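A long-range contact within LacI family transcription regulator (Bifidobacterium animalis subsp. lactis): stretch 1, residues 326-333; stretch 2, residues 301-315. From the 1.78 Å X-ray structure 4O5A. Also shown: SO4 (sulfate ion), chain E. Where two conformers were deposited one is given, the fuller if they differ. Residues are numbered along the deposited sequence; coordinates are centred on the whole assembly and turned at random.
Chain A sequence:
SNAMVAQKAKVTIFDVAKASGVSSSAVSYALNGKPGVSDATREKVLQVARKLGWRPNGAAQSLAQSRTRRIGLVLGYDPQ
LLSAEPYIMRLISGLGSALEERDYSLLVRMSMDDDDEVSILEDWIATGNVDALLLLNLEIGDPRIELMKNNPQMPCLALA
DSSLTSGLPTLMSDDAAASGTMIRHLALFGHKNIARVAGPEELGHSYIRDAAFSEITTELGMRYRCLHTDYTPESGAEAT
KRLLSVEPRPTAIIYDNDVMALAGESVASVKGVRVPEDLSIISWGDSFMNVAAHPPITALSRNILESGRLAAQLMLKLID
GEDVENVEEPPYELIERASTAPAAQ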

# COMPACT_ATOMS: atom_id res chain seq x y z
N ASN A 326 -16.53 22.89 8.61
CA ASN A 326 -15.47 22.27 7.82
C ASN A 326 -14.11 22.45 8.48
O ASN A 326 -13.85 23.45 9.14
CB ASN A 326 -15.44 22.81 6.39
CG ASN A 326 -16.65 22.40 5.58
OD1 ASN A 326 -17.40 21.51 5.99
ND2 ASN A 326 -16.85 23.03 4.42
N VAL A 327 -13.25 21.46 8.29
CA VAL A 327 -11.99 21.42 8.99
C VAL A 327 -10.89 21.28 7.95
O VAL A 327 -11.03 20.48 7.03
CB VAL A 327 -11.95 20.19 9.93
CG1 VAL A 327 -10.64 20.13 10.67
CG2 VAL A 327 -13.11 20.26 10.92
N GLU A 328 -9.82 22.06 8.08
CA GLU A 328 -8.68 21.90 7.20
C GLU A 328 -7.96 20.61 7.57
O GLU A 328 -7.87 20.25 8.73
CB GLU A 328 -7.72 23.09 7.34
N GLU A 329 -7.46 19.88 6.57
CA GLU A 329 -6.70 18.69 6.90
C GLU A 329 -5.36 19.12 7.52
O GLU A 329 -4.97 20.29 7.37
CB GLU A 329 -6.56 17.75 5.70
CG GLU A 329 -5.50 18.11 4.69
CD GLU A 329 -5.18 16.93 3.76
OE1 GLU A 329 -6.13 16.29 3.25
OE2 GLU A 329 -3.98 16.65 3.55
N PRO A 330 -4.70 18.22 8.27
CA PRO A 330 -3.44 18.59 8.93
C PRO A 330 -2.40 19.07 7.92
O PRO A 330 -2.45 18.64 6.76
CB PRO A 330 -2.98 17.28 9.57
CG PRO A 330 -4.25 16.52 9.80
CD PRO A 330 -5.13 16.86 8.63
N PRO A 331 -1.49 19.95 8.34
CA PRO A 331 -0.59 20.53 7.34
C PRO A 331 0.28 19.47 6.67
O PRO A 331 0.70 18.49 7.30
CB PRO A 331 0.28 21.50 8.14
CG PRO A 331 0.13 21.08 9.58
CD PRO A 331 -1.25 20.51 9.69
N TYR A 332 0.51 19.65 5.37
CA TYR A 332 1.42 18.82 4.62
C TYR A 332 2.84 19.34 4.85
O TYR A 332 3.02 20.40 5.44
CB TYR A 332 1.09 18.91 3.13
CG TYR A 332 1.21 20.32 2.60
CD1 TYR A 332 2.43 20.83 2.18
CD2 TYR A 332 0.11 21.16 2.56
CE1 TYR A 332 2.54 22.14 1.73
CE2 TYR A 332 0.21 22.45 2.10
CZ TYR A 332 1.43 22.94 1.68
OH TYR A 332 1.54 24.23 1.23
N GLU A 333 3.84 18.64 4.34
CA GLU A 333 5.23 19.06 4.53
C GLU A 333 6.01 18.69 3.28
O GLU A 333 5.87 17.57 2.78
CB GLU A 333 5.81 18.35 5.75
CG GLU A 333 7.30 18.55 6.02
CD GLU A 333 7.82 17.59 7.09
OE1 GLU A 333 7.01 16.77 7.60
OE2 GLU A 333 9.02 17.63 7.43
S SO4 E . -5.94 14.18 19.07
O1 SO4 E . -5.08 15.33 19.27
O2 SO4 E . -7.33 14.55 19.34
O3 SO4 E . -5.79 13.69 17.70
O4 SO4 E . -5.55 13.13 19.99
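Stretch 2, residues 301-315: SRNILESGRLAAQLM

Stretch 2 lies along stretch 1 in the opposite chain direction: Ser-301 pairs with Glu-333 at one end, and Leu-314 reaches Val-327 at the other. Stretch 1 is extended throughout, with a short strand at Val-327 and Glu-328. Stretch 2 begins extended at Ser-301 and Arg-302, turns at Asn-303, and runs as a helix from Ile-304 through Met-315 and beyond. The spacing follows this change of shape: CA atoms are 4.6 Å apart between Tyr-332 and Arg-302, 6.0 Å between Glu-329 and Ser-307, and 8.7 Å between Val-327 and Leu-314, as backbone pairing gives way to side-chain packing. Together the two stretches bury 558 Å².

At the extended end, Glu-333 and Ser-301 form an antiparallel bridge closed by two hydrogen bonds, Ser-301 N to Glu-333 O at 2.8 Å and Glu-333 N to Ser-301 O at 3.0 Å. Their side chains share one face of the pair. Next to the bridge the backbones are close enough for Tyr-332 CA to lie 3.3 Å from Ser-301 O, while the tyrosine ring, at chi1 60° (p), leads away from stretch 2.

Asn-303 makes the turn into the helix. Its OD1 caps the first turn by accepting from Glu-306 N at 3.1 Å, and its CB faces Pro-330, with 4.1 Å between Asn-303 CB and Pro-330 CB. Pro-330 is the main bump of stretch 1, with 88 Å² covered. Its ring sits over the first helical turn, against a shallow seat made by Asn-303, Glu-306 and Ser-307: Pro-330 CG lies 3.5 Å from Glu-306 CG, and Pro-330 CD lies 3.4 Å from Ser-307 OG. That hydroxyl donates to Asn-303 O at 3.1 Å within its own helix turn, so it meets the proline ring without needing a partner there. Pro-331, by contrast, points its CB away.

Glu-329 starts sideways, but its end comes nearer to stretch 2 and forms a salt bridge with Arg-302, with Glu-329 OE2 2.9 Å from Arg-302 NE. The carboxylate oxygen lies at the edge of the guanidinium, near its plane; a second, weak hydrogen bond joins Arg-302 NE to Glu-329 OE1 at 3.4 Å.

Two waters fill gaps where the backbones do not pair directly. Water 1 accepts from Asn-303 N at 3.0 Å and donates to Glu-329 OE2 at 2.8 Å and Pro-330 O at 2.6 Å. Water 2 accepts from Asn-303 ND2 at 3.0 Å and donates to Pro-331 O at 2.8 Å.

Farther along the helix, Leu-310 and Leu-314, one turn apart, present their side chains to Val-327. The valine forks between them: Val-327 CG1 lies 3.6 Å from Leu-310 CD2, and Val-327 CG2 lies 3.6 Å from Leu-314 CD1. Leu-310 also reaches back to the proline, with its CD2 4.4 Å from Pro-330 CD, linking the two apolar contacts.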

# COMPACT_ATOMS: atom_id res chain seq x y z
N SER A 301 4.58 15.54 1.35
CA SER A 301 4.06 14.49 2.22
C SER A 301 2.78 14.96 2.89
O SER A 301 2.78 16.00 3.53
CB SER A 301 5.10 14.17 3.30
OG SER A 301 4.59 13.24 4.24
N ARG A 302 1.70 14.21 2.73
CA ARG A 302 0.45 14.50 3.43
C ARG A 302 0.41 13.68 4.70
O ARG A 302 0.89 12.54 4.73
CB ARG A 302 -0.77 14.16 2.57
CG ARG A 302 -1.29 15.31 1.71
CD ARG A 302 -2.50 14.90 0.86
NE ARG A 302 -3.66 14.49 1.66
CZ ARG A 302 -4.24 13.30 1.57
NH1 ARG A 302 -3.79 12.41 0.70
NH2 ARG A 302 -5.29 13.01 2.33
N ASN A 303 -0.15 14.24 5.76
CA ASN A 303 -0.24 13.53 7.02
C ASN A 303 -1.51 12.69 7.00
O ASN A 303 -2.52 13.07 7.60
CB ASN A 303 -0.24 14.51 8.19
CG ASN A 303 -0.10 13.82 9.53
OD1 ASN A 303 -0.26 12.59 9.65
ND2 ASN A 303 0.19 14.61 10.56
N ILE A 304 -1.46 11.56 6.30
CA ILE A 304 -2.64 10.72 6.09
C ILE A 304 -3.14 10.07 7.37
O ILE A 304 -4.34 9.92 7.57
CB ILE A 304 -2.35 9.63 5.07
CG1 ILE A 304 -1.82 10.26 3.78
CG2 ILE A 304 -3.62 8.82 4.79
CD1 ILE A 304 -1.11 9.26 2.87
N LEU A 305 -2.21 9.64 8.23
CA LEU A 305 -2.59 9.06 9.52
C LEU A 305 -3.46 10.03 10.31
O LEU A 305 -4.57 9.68 10.71
CB LEU A 305 -1.36 8.69 10.34
CG LEU A 305 -0.67 7.36 10.07
CD1 LEU A 305 0.62 7.28 10.88
CD2 LEU A 305 -1.61 6.23 10.45
N GLU A 306 -2.96 11.25 10.52
CA GLU A 306 -3.71 12.25 11.27
C GLU A 306 -4.99 12.66 10.53
O GLU A 306 -5.98 13.02 11.17
CB GLU A 306 -2.83 13.46 11.57
CG GLU A 306 -3.46 14.48 12.49
CD GLU A 306 -3.99 13.87 13.78
OE1 GLU A 306 -3.31 12.99 14.36
OE2 GLU A 306 -5.09 14.28 14.21
N SER A 307 -4.98 12.61 9.20
CA SER A 307 -6.18 12.94 8.43
C SER A 307 -7.27 11.92 8.75
O SER A 307 -8.45 12.27 8.96
CB SER A 307 -5.90 12.93 6.93
OG SER A 307 -5.26 14.14 6.55
N GLY A 308 -6.87 10.66 8.80
CA GLY A 308 -7.79 9.58 9.08
C GLY A 308 -8.35 9.74 10.47
O GLY A 308 -9.54 9.55 10.68
N ARG A 309 -7.49 10.09 11.41
CA ARG A 309 -7.91 10.24 12.80
C ARG A 309 -8.90 11.39 12.92
O ARG A 309 -9.94 11.26 13.57
CB ARG A 309 -6.68 10.47 13.67
CG ARG A 309 -6.97 10.53 15.13
CD ARG A 309 -5.67 10.50 15.93
NE ARG A 309 -5.95 10.83 17.32
CZ ARG A 309 -6.48 9.99 18.19
NH1 ARG A 309 -6.79 8.75 17.83
NH2 ARG A 309 -6.71 10.39 19.43
N LEU A 310 -8.61 12.51 12.27
CA LEU A 310 -9.50 13.65 12.31
C LEU A 310 -10.85 13.32 11.66
O LEU A 310 -11.89 13.74 12.15
CB LEU A 310 -8.86 14.84 11.60
CG LEU A 310 -9.50 16.19 11.89
CD1 LEU A 310 -9.72 16.38 13.39
CD2 LEU A 310 -8.61 17.29 11.34
N ALA A 311 -10.81 12.55 10.57
CA ALA A 311 -12.04 12.19 9.86
C ALA A 311 -12.98 11.38 10.76
O ALA A 311 -14.19 11.62 10.78
CB ALA A 311 -11.72 11.40 8.60
N ALA A 312 -12.42 10.43 11.48
CA ALA A 312 -13.21 9.61 12.40
C ALA A 312 -13.77 10.47 13.52
O ALA A 312 -14.96 10.36 13.88
CB ALA A 312 -12.36 8.48 12.94
N GLN A 313 -12.95 11.35 14.08
CA GLN A 313 -13.42 12.22 15.15
C GLN A 313 -14.57 13.10 14.68
O GLN A 313 -15.53 13.32 15.41
CB GLN A 313 -12.27 13.08 15.70
CG GLN A 313 -11.20 12.25 16.38
CD GLN A 313 -9.98 13.06 16.77
OE1 GLN A 313 -9.56 13.95 16.04
NE2 GLN A 313 -9.40 12.74 17.93
N LEU A 314 -14.47 13.59 13.45
CA LEU A 314 -15.49 14.49 12.92
C LEU A 314 -16.81 13.75 12.69
O LEU A 314 -17.89 14.27 12.95
CB LEU A 314 -15.02 15.15 11.62
CG LEU A 314 -13.89 16.16 11.80
CD1 LEU A 314 -13.43 16.68 10.44
CD2 LEU A 314 -14.33 17.32 12.69
N MSE A 315 -16.72 12.52 12.19
CA MSE A 315 -17.93 11.76 11.95
C MSE A 315 -18.58 11.40 13.27
O MSE A 315 -19.80 11.41 13.37
CB MSE A 315 -17.66 10.50 11.11
CG MSE A 315 -17.39 10.83 9.65
SE MSE A 315 -17.12 9.24 8.57
CE MSE A 315 -15.42 8.66 9.27
O HOH W 1 -1.70 16.69 5.19
O HOH W 2 0.60 17.56 9.94